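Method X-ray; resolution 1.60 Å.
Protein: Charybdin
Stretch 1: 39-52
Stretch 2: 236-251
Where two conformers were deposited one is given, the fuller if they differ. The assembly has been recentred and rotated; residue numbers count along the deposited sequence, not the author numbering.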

ATOM      1  N   TYR A  39     -15.984  -9.843   1.477  1.00 16.45           N
ATOM      2  CA  TYR A  39     -16.331  -8.820   0.492  1.00 15.03           C
ATOM      3  C   TYR A  39     -17.534  -8.013   0.936  1.00 13.66           C
ATOM      4  O   TYR A  39     -18.497  -8.531   1.504  1.00 12.77           O
ATOM      5  CB  TYR A  39     -16.602  -9.453  -0.887  1.00 14.70           C
ATOM      6  CG  TYR A  39     -15.381  -9.998  -1.533  1.00 15.08           C
ATOM      7  CD1 TYR A  39     -14.919 -11.299  -1.247  1.00 16.02           C
ATOM      8  CD2 TYR A  39     -14.683  -9.254  -2.477  1.00 14.30           C
ATOM      9  CE1 TYR A  39     -13.777 -11.809  -1.857  1.00 17.05           C
ATOM     10  CE2 TYR A  39     -13.541  -9.755  -3.092  1.00 16.19           C
ATOM     11  CZ  TYR A  39     -13.088 -11.037  -2.773  1.00 17.69           C
ATOM     12  OH  TYR A  39     -11.960 -11.519  -3.391  1.00 19.47           O
ATOM     13  N   LEU A  40     -17.481  -6.716   0.649  1.00 12.84           N
ATOM     14  CA  LEU A  40     -18.547  -5.814   0.885  1.00 12.49           C
ATOM     15  C   LEU A  40     -18.949  -5.143  -0.442  1.00 12.69           C
ATOM     16  O   LEU A  40     -18.169  -4.399  -0.992  1.00 12.06           O
ATOM     17  CB  LEU A  40     -18.097  -4.758   1.894  1.00 12.90           C
ATOM     18  CG  LEU A  40     -19.176  -3.715   2.146  1.00 13.81           C
ATOM     19  CD1 LEU A  40     -20.442  -4.331   2.641  1.00 13.94           C
ATOM     20  CD2 LEU A  40     -18.720  -2.606   3.107  1.00 14.78           C
ATOM     21  N   HIS A  41     -20.105  -5.455  -0.991  1.00 11.66           N
ATOM     22  CA  HIS A  41     -20.558  -4.884  -2.266  1.00 12.55           C
ATOM     23  C   HIS A  41     -19.507  -5.036  -3.350  1.00 12.49           C
ATOM     24  O   HIS A  41     -19.263  -4.110  -4.139  1.00 13.87           O
ATOM     25  CB  HIS A  41     -20.996  -3.437  -2.103  1.00 13.07           C
ATOM     26  CG  HIS A  41     -22.081  -3.292  -1.098  1.00 15.02           C
ATOM     27  ND1 HIS A  41     -22.058  -2.365  -0.075  1.00 21.00           N
ATOM     28  CD2 HIS A  41     -23.181  -4.043  -0.902  1.00 15.24           C
ATOM     29  CE1 HIS A  41     -23.139  -2.524   0.672  1.00 19.17           C
ATOM     30  NE2 HIS A  41     -23.831  -3.540   0.195  1.00 20.63           N
ATOM     31  N   GLY A  42     -18.896  -6.203  -3.373  1.00 11.22           N
ATOM     32  CA  GLY A  42     -17.897  -6.582  -4.365  1.00 12.07           C
ATOM     33  C   GLY A  42     -16.482  -6.121  -4.101  1.00 12.13           C
ATOM     34  O   GLY A  42     -15.574  -6.456  -4.877  1.00 14.50           O
ATOM     35  N   VAL A  43     -16.285  -5.363  -3.023  1.00 11.89           N
ATOM     36  CA  VAL A  43     -14.962  -4.848  -2.686  1.00 12.18           C
ATOM     37  C   VAL A  43     -14.338  -5.678  -1.552  1.00 12.49           C
ATOM     38  O   VAL A  43     -14.970  -5.895  -0.501  1.00 13.19           O
ATOM     39  CB  VAL A  43     -14.980  -3.331  -2.401  0.50 12.74           C
ATOM     40  CG1 VAL A  43     -16.079  -2.962  -1.515  0.50 14.97           C
ATOM     41  CG2 VAL A  43     -13.606  -2.829  -1.886  0.50  8.05           C
ATOM     42  N   PRO A  44     -13.102  -6.123  -1.751  1.00 13.84           N
ATOM     43  CA  PRO A  44     -12.488  -6.964  -0.752  1.00 13.32           C
ATOM     44  C   PRO A  44     -12.215  -6.208   0.558  1.00 14.11           C
ATOM     45  O   PRO A  44     -11.888  -5.016   0.523  1.00 14.48           O
ATOM     46  CB  PRO A  44     -11.172  -7.400  -1.414  1.00 14.31           C
ATOM     47  CG  PRO A  44     -10.948  -6.449  -2.516  1.00 14.70           C
ATOM     48  CD  PRO A  44     -12.262  -5.928  -2.939  1.00 13.82           C
ATOM     49  N   VAL A  45     -12.329  -6.938   1.660  1.00 14.88           N
ATOM     50  CA  VAL A  45     -12.042  -6.472   3.014  1.00 15.43           C
ATOM     51  C   VAL A  45     -10.844  -7.280   3.558  1.00 15.61           C
ATOM     52  O   VAL A  45     -10.813  -8.498   3.480  1.00 15.86           O
ATOM     53  CB  VAL A  45     -13.262  -6.606   3.914  1.00 16.12           C
ATOM     54  CG1 VAL A  45     -12.985  -6.040   5.299  1.00 17.78           C
ATOM     55  CG2 VAL A  45     -14.478  -5.903   3.270  1.00 16.78           C
ATOM     56  N   LEU A  46      -9.881  -6.574   4.118  1.00 14.38           N
ATOM     57  CA  LEU A  46      -8.653  -7.181   4.646  1.00 14.71           C
ATOM     58  C   LEU A  46      -8.938  -7.894   5.962  1.00 14.89           C
ATOM     59  O   LEU A  46      -9.919  -7.587   6.669  1.00 14.78           O
ATOM     60  CB  LEU A  46      -7.604  -6.110   4.866  1.00 14.34           C
ATOM     61  CG  LEU A  46      -7.107  -5.471   3.571  1.00 14.35           C
ATOM     62  CD1 LEU A  46      -6.310  -4.218   3.845  1.00 14.93           C
ATOM     63  CD2 LEU A  46      -6.293  -6.418   2.740  1.00 17.26           C
ATOM     64  N   PRO A  47      -8.056  -8.837   6.320  1.00 15.77           N
ATOM     65  CA  PRO A  47      -8.206  -9.480   7.617  1.00 17.75           C
ATOM     66  C   PRO A  47      -8.109  -8.508   8.773  1.00 19.81           C
ATOM     67  O   PRO A  47      -7.478  -7.488   8.637  1.00 18.45           O
ATOM     68  CB  PRO A  47      -7.041 -10.462   7.688  1.00 17.44           C
ATOM     69  CG  PRO A  47      -6.217 -10.263   6.510  1.00 17.78           C
ATOM     70  CD  PRO A  47      -6.884  -9.305   5.568  1.00 15.70           C
ATOM     71  N   LEU A  48      -8.807  -8.834   9.855  1.00 24.44           N
ATOM     72  CA  LEU A  48      -8.616  -8.294  11.209  1.00 29.37           C
ATOM     73  C   LEU A  48      -9.675  -8.770  12.215  1.00 33.32           C
ATOM     74  O   LEU A  48     -10.425  -7.998  12.853  1.00 35.00           O
ATOM     75  CB  LEU A  48      -8.315  -6.805  11.298  1.00 30.35           C
ATOM     76  CG  LEU A  48      -6.849  -6.415  11.202  1.00 30.13           C
ATOM     77  CD1 LEU A  48      -6.422  -5.322  12.128  1.00 31.19           C
ATOM     78  CD2 LEU A  48      -5.939  -7.659  11.396  1.00 29.96           C
ATOM     79  N   TYR A  49      -9.673 -10.096  12.313  1.00 38.57           N
ATOM     80  CA  TYR A  49     -10.182 -10.876  13.439  1.00 41.74           C
ATOM     81  C   TYR A  49      -8.940 -11.260  14.269  1.00 43.94           C
ATOM     82  O   TYR A  49      -8.924 -11.125  15.504  1.00 44.79           O
ATOM     83  CB  TYR A  49     -10.938 -12.125  12.940  1.00 42.80           C
ATOM     84  CG  TYR A  49     -10.435 -12.675  11.609  1.00 43.99           C
ATOM     85  CD1 TYR A  49     -10.792 -12.070  10.396  1.00 45.41           C
ATOM     86  CD2 TYR A  49      -9.586 -13.779  11.565  1.00 45.62           C
ATOM     87  CE1 TYR A  49     -10.322 -12.548   9.182  1.00 44.71           C
ATOM     88  CE2 TYR A  49      -9.109 -14.273  10.350  1.00 45.34           C
ATOM     89  CZ  TYR A  49      -9.483 -13.657   9.163  1.00 45.10           C
ATOM     90  OH  TYR A  49      -9.009 -14.166   7.966  1.00 45.03           O
ATOM     91  N   ASN A  50      -7.907 -11.739  13.566  1.00 46.07           N
ATOM     92  CA  ASN A  50      -6.529 -11.815  14.082  1.00 47.44           C
ATOM     93  C   ASN A  50      -6.029 -10.464  14.598  1.00 48.50           C
ATOM     94  O   ASN A  50      -6.325  -9.425  14.012  1.00 49.24           O
ATOM     95  CB  ASN A  50      -5.568 -12.338  12.996  1.00 47.72           C
ATOM     96  CG  ASN A  50      -5.762 -11.654  11.627  1.00 48.07           C
ATOM     97  OD1 ASN A  50      -5.198 -10.585  11.360  1.00 47.45           O
ATOM     98  ND2 ASN A  50      -6.534 -12.296  10.745  1.00 47.75           N
ATOM     99  N   GLN A  51      -5.257 -10.485  15.681  1.00 49.27           N
ATOM    100  CA  GLN A  51      -4.853  -9.256  16.370  1.00 49.70           C
ATOM    101  C   GLN A  51      -3.602  -9.539  17.214  1.00 49.65           C
ATOM    102  O   GLN A  51      -2.922 -10.551  16.992  1.00 49.93           O
ATOM    103  CB  GLN A  51      -6.016  -8.741  17.247  1.00 49.95           C
ATOM    104  CG  GLN A  51      -7.050  -7.836  16.540  1.00 50.49           C
ATOM    105  CD  GLN A  51      -8.211  -7.453  17.456  1.00 50.76           C
ATOM    106  OE1 GLN A  51      -8.012  -6.901  18.543  1.00 52.80           O
ATOM    107  NE2 GLN A  51      -9.428  -7.749  17.020  1.00 51.57           N
ATOM    108  N   GLU A  52      -3.288  -8.632  18.144  1.00 49.32           N
ATOM    109  CA  GLU A  52      -2.286  -8.855  19.202  1.00 49.02           C
ATOM    110  C   GLU A  52      -0.924  -9.376  18.686  1.00 48.01           C
ATOM    111  O   GLU A  52      -0.022  -8.586  18.385  1.00 48.21           O
ATOM    112  CB  GLU A  52      -2.838  -9.769  20.321  1.00 49.31           C
ATOM    113  CG  GLU A  52      -4.359  -9.731  20.547  1.00 50.22           C
ATOM    114  CD  GLU A  52      -5.125 -10.846  19.818  1.00 52.02           C
ATOM    115  OE1 GLU A  52      -4.498 -11.828  19.354  1.00 53.12           O
ATOM    116  OE2 GLU A  52      -6.371 -10.743  19.721  1.00 52.83           O
ATOM    117  N   LEU A 236     -18.788   6.430  -1.154  1.00 14.19           N
ATOM    118  CA  LEU A 236     -17.384   6.458  -0.712  1.00 13.42           C
ATOM    119  C   LEU A 236     -16.673   5.147  -1.071  1.00 13.58           C
ATOM    120  O   LEU A 236     -15.502   5.131  -1.514  1.00 13.65           O
ATOM    121  CB  LEU A 236     -17.324   6.750   0.774  1.00 13.78           C
ATOM    122  CG  LEU A 236     -15.943   7.007   1.354  1.00 14.58           C
ATOM    123  CD1 LEU A 236     -15.279   8.253   0.716  1.00 15.29           C
ATOM    124  CD2 LEU A 236     -16.032   7.157   2.816  1.00 13.34           C
ATOM    125  N   LEU A 237     -17.387   4.032  -0.887  1.00 13.79           N
ATOM    126  CA  LEU A 237     -16.822   2.708  -1.150  1.00 14.55           C
ATOM    127  C   LEU A 237     -16.335   2.551  -2.605  1.00 14.07           C
ATOM    128  O   LEU A 237     -15.373   1.837  -2.869  1.00 14.42           O
ATOM    129  CB  LEU A 237     -17.844   1.610  -0.789  1.00 14.73           C
ATOM    130  CG  LEU A 237     -17.372   0.167  -0.986  1.00 15.54           C
ATOM    131  CD1 LEU A 237     -16.082  -0.124  -0.201  1.00 15.85           C
ATOM    132  CD2 LEU A 237     -18.499  -0.805  -0.619  1.00 16.91           C
ATOM    133  N   ASN A 238     -16.995   3.249  -3.531  1.00 15.22           N
ATOM    134  CA  ASN A 238     -16.635   3.219  -4.953  1.00 16.14           C
ATOM    135  C   ASN A 238     -15.204   3.686  -5.199  1.00 15.19           C
ATOM    136  O   ASN A 238     -14.576   3.292  -6.207  1.00 16.97           O
ATOM    137  CB  ASN A 238     -17.587   4.097  -5.755  1.00 17.14           C
ATOM    138  CG  ASN A 238     -18.965   3.471  -5.988  1.00 21.92           C
ATOM    139  OD1 ASN A 238     -19.897   4.188  -6.378  1.00 29.15           O
ATOM    140  ND2 ASN A 238     -19.110   2.149  -5.770  1.00 23.62           N
ATOM    141  N   PHE A 239     -14.664   4.507  -4.298  1.00 13.12           N
ATOM    142  CA  PHE A 239     -13.260   4.945  -4.409  1.00 12.84           C
ATOM    143  C   PHE A 239     -12.249   3.886  -3.988  1.00 12.29           C
ATOM    144  O   PHE A 239     -11.087   3.951  -4.410  1.00 13.21           O
ATOM    145  CB  PHE A 239     -13.014   6.201  -3.559  1.00 13.90           C
ATOM    146  CG  PHE A 239     -13.664   7.433  -4.102  1.00 14.24           C
ATOM    147  CD1 PHE A 239     -15.005   7.688  -3.851  1.00 15.46           C
ATOM    148  CD2 PHE A 239     -12.942   8.327  -4.894  1.00 13.96           C
ATOM    149  CE1 PHE A 239     -15.630   8.833  -4.365  1.00 16.90           C
ATOM    150  CE2 PHE A 239     -13.558   9.485  -5.398  1.00 16.15           C
ATOM    151  CZ  PHE A 239     -14.912   9.722  -5.123  1.00 16.12           C
ATOM    152  N   LEU A 240     -12.649   2.944  -3.135  1.00 11.99           N
ATOM    153  CA  LEU A 240     -11.690   2.013  -2.553  1.00 12.17           C
ATOM    154  C   LEU A 240     -11.569   0.724  -3.344  1.00 12.60           C
ATOM    155  O   LEU A 240     -12.544   0.154  -3.802  1.00 13.19           O
ATOM    156  CB  LEU A 240     -12.048   1.655  -1.103  1.00 13.18           C
ATOM    157  CG  LEU A 240     -11.586   2.679  -0.065  1.00 15.22           C
ATOM    158  CD1 LEU A 240     -12.300   4.005  -0.202  1.00 14.96           C
ATOM    159  CD2 LEU A 240     -11.677   2.184   1.382  1.00 16.30           C
ATOM    160  N   GLY A 241     -10.351   0.297  -3.547  1.00 12.04           N
ATOM    161  CA  GLY A 241     -10.054  -0.999  -4.110  1.00 11.66           C
ATOM    162  C   GLY A 241     -10.080  -2.142  -3.125  1.00 12.10           C
ATOM    163  O   GLY A 241     -10.282  -3.309  -3.491  1.00 12.02           O
ATOM    164  N   ILE A 242      -9.795  -1.817  -1.865  1.00 12.94           N
ATOM    165  CA  ILE A 242      -9.776  -2.775  -0.766  1.00 13.57           C
ATOM    166  C   ILE A 242      -9.945  -1.967   0.529  1.00 12.92           C
ATOM    167  O   ILE A 242      -9.568  -0.795   0.591  1.00 12.94           O
ATOM    168  CB  ILE A 242      -8.494  -3.688  -0.826  1.00 14.02           C
ATOM    169  CG1 ILE A 242      -8.650  -4.906   0.102  1.00 15.32           C
ATOM    170  CG2 ILE A 242      -7.254  -2.888  -0.514  1.00 14.80           C
ATOM    171  CD1 ILE A 242      -7.820  -6.063  -0.330  1.00 16.59           C
ATOM    172  N   VAL A 243     -10.560  -2.583   1.524  1.00 12.76           N
ATOM    173  CA  VAL A 243     -10.988  -1.914   2.753  1.00 11.78           C
ATOM    174  C   VAL A 243     -10.253  -2.435   3.986  1.00 12.36           C
ATOM    175  O   VAL A 243     -10.222  -3.641   4.194  1.00 12.57           O
ATOM    176  CB  VAL A 243     -12.512  -2.107   2.947  1.00 12.80           C
ATOM    177  CG1 VAL A 243     -12.972  -1.366   4.157  1.00 13.58           C
ATOM    178  CG2 VAL A 243     -13.277  -1.679   1.680  1.00 14.80           C
ATOM    179  N   GLU A 244      -9.684  -1.550   4.811  1.00 12.45           N
ATOM    180  CA  GLU A 244      -9.073  -1.970   6.066  1.00 14.01           C
ATOM    181  C   GLU A 244     -10.141  -2.378   7.072  1.00 13.17           C
ATOM    182  O   GLU A 244     -11.223  -1.820   7.048  1.00 13.00           O
ATOM    183  CB  GLU A 244      -8.263  -0.808   6.654  1.00 14.18           C
ATOM    184  CG  GLU A 244      -7.271  -1.267   7.650  1.00 15.64           C
ATOM    185  CD  GLU A 244      -6.558  -0.159   8.348  1.00 17.97           C
ATOM    186  OE1 GLU A 244      -7.219   0.754   8.846  1.00 21.08           O
ATOM    187  OE2 GLU A 244      -5.302  -0.237   8.453  1.00 21.63           O
ATOM    188  N   GLN A 245      -9.839  -3.318   7.970  1.00 13.49           N
ATOM    189  CA  GLN A 245     -10.830  -3.808   8.953  1.00 14.92           C
ATOM    190  C   GLN A 245     -10.323  -3.622  10.377  1.00 14.96           C
ATOM    191  O   GLN A 245      -9.704  -4.509  10.939  1.00 15.91           O
ATOM    192  CB  GLN A 245     -11.156  -5.286   8.700  1.00 14.95           C
ATOM    193  CG  GLN A 245     -12.318  -5.754   9.552  1.00 17.03           C
ATOM    194  CD  GLN A 245     -12.721  -7.195   9.341  1.00 16.25           C
ATOM    195  OE1 GLN A 245     -13.793  -7.580   9.822  1.00 19.19           O
ATOM    196  NE2 GLN A 245     -11.901  -7.996   8.623  1.00 15.21           N
ATOM    197  N   HIS A 246     -10.602  -2.459  10.956  1.00 15.63           N
ATOM    198  CA  HIS A 246     -10.248  -2.178  12.337  1.00 17.15           C
ATOM    199  C   HIS A 246     -11.176  -2.960  13.305  1.00 16.37           C
ATOM    200  O   HIS A 246     -12.371  -3.084  13.060  1.00 16.29           O
ATOM    201  CB  HIS A 246     -10.353  -0.671  12.583  1.00 18.10           C
ATOM    202  CG  HIS A 246      -9.806  -0.240  13.905  1.00 20.67           C
ATOM    203  ND1 HIS A 246      -8.590   0.399  14.041  1.00 26.33           N
ATOM    204  CD2 HIS A 246     -10.298  -0.380  15.154  1.00 20.37           C
ATOM    205  CE1 HIS A 246      -8.362   0.631  15.321  1.00 24.57           C
ATOM    206  NE2 HIS A 246      -9.386   0.178  16.016  1.00 27.08           N
ATOM    207  N   PRO A 247     -10.629  -3.538  14.389  1.00 17.94           N
ATOM    208  CA  PRO A 247     -11.459  -4.266  15.370  1.00 18.64           C
ATOM    209  C   PRO A 247     -12.664  -3.513  15.933  1.00 18.50           C
ATOM    210  O   PRO A 247     -13.661  -4.134  16.284  1.00 17.83           O
ATOM    211  CB  PRO A 247     -10.480  -4.576  16.504  1.00 19.55           C
ATOM    212  CG  PRO A 247      -9.179  -4.636  15.844  1.00 20.46           C
ATOM    213  CD  PRO A 247      -9.198  -3.618  14.739  1.00 19.01           C
ATOM    214  N   ASP A 248     -12.565  -2.198  16.069  1.00 17.98           N
ATOM    215  CA  ASP A 248     -13.712  -1.390  16.510  1.00 18.31           C
ATOM    216  C   ASP A 248     -14.942  -1.558  15.615  1.00 18.17           C
ATOM    217  O   ASP A 248     -16.058  -1.331  16.064  1.00 17.67           O
ATOM    218  CB  ASP A 248     -13.371   0.094  16.582  1.00 19.81           C
ATOM    219  CG  ASP A 248     -12.393   0.446  17.719  1.00 23.78           C
ATOM    220  OD1 ASP A 248     -12.009   1.642  17.773  1.00 30.52           O
ATOM    221  OD2 ASP A 248     -12.022  -0.426  18.541  1.00 28.24           O
ATOM    222  N   THR A 249     -14.759  -1.965  14.362  1.00 16.41           N
ATOM    223  CA  THR A 249     -15.900  -2.160  13.458  1.00 17.76           C
ATOM    224  C   THR A 249     -16.748  -3.376  13.839  1.00 18.35           C
ATOM    225  O   THR A 249     -17.908  -3.509  13.353  1.00 18.18           O
ATOM    226  CB  THR A 249     -15.445  -2.261  11.989  1.00 17.32           C
ATOM    227  OG1 THR A 249     -14.619  -3.415  11.831  1.00 17.21           O
ATOM    228  CG2 THR A 249     -14.689  -1.014  11.564  1.00 15.32           C
ATOM    229  N   ARG A 250     -16.199  -4.233  14.704  1.00 19.97           N
ATOM    230  CA  ARG A 250     -16.857  -5.466  15.156  1.00 21.62           C
ATOM    231  C   ARG A 250     -17.375  -5.309  16.586  1.00 21.49           C
ATOM    232  O   ARG A 250     -17.922  -6.277  17.145  1.00 23.19           O
ATOM    233  CB  ARG A 250     -15.882  -6.643  15.106  1.00 22.28           C
ATOM    234  CG  ARG A 250     -14.826  -6.539  14.039  1.00 26.08           C
ATOM    235  CD  ARG A 250     -15.001  -7.521  12.949  1.00 27.83           C
ATOM    236  NE  ARG A 250     -14.815  -8.861  13.459  1.00 28.57           N
ATOM    237  CZ  ARG A 250     -14.527  -9.939  12.734  1.00 27.57           C
ATOM    238  NH1 ARG A 250     -14.340  -9.879  11.433  1.00 28.28           N
ATOM    239  NH2 ARG A 250     -14.418 -11.098  13.347  1.00 26.02           N
ATOM    240  N   SER A 251     -17.163  -4.144  17.202  1.00 21.55           N
ATOM    241  CA  SER A 251     -17.728  -3.872  18.537  1.00 21.87           C
ATOM    242  C   SER A 251     -19.257  -3.952  18.424  1.00 21.34           C
ATOM    243  O   SER A 251     -19.836  -3.706  17.363  1.00 21.04           O
ATOM    244  CB  SER A 251     -17.309  -2.494  19.096  1.00 22.00           C
ATOM    245  OG  SER A 251     -15.964  -2.460  19.618  1.00 24.58           O
TER
HETATM  246  O   HOH W   1      -7.492  -4.729   8.218  1.00 16.25           O

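The contact opens at a type I' turn from L40 to V43, closed by V43 N to L40 O and L40 N to V43 O, both 2.9 Å. L237 packs against this hairpin: its CD2 lies 4.1 Å from L40 CG and 3.9 Å from H41 CB, and sits near the plane of the H41 ring, at its edge. V43 points toward stretch 2, its CG1 3.1 Å from L237 CD1, a tight approach, and its CG2 3.8 Å from V243 CG2.

At P44 the backbones begin to pair. V243 N donates to P44 O (2.9 Å, 146° at the hydrogen), and L46 N donates to V243 O (3.0 Å, 176°), the straighter of the two. Together they define a single bridge between V45 and V243, whose CA atoms are 4.7 Å apart. V45 CA also approaches V243 O at 3.6 Å, a CA-H...O contact. Beside the bridge, I242 CD1 touches P44 CB at 3.8 Å and L46 CD2 at 3.4 Å.

Beyond it, side chain and solvent take over: Q245 NE2 donates to L46 O (2.8 Å, 143°), while a water donates to P47 O (2.8 Å) and accepts from Q245 N (2.7 Å). L48 CD1 reaches P247 CD at 4.2 Å. Y49 CA lies over one face of the R250 guanidinium, whose NH1 donates to Q245 OE1 at 2.9 Å.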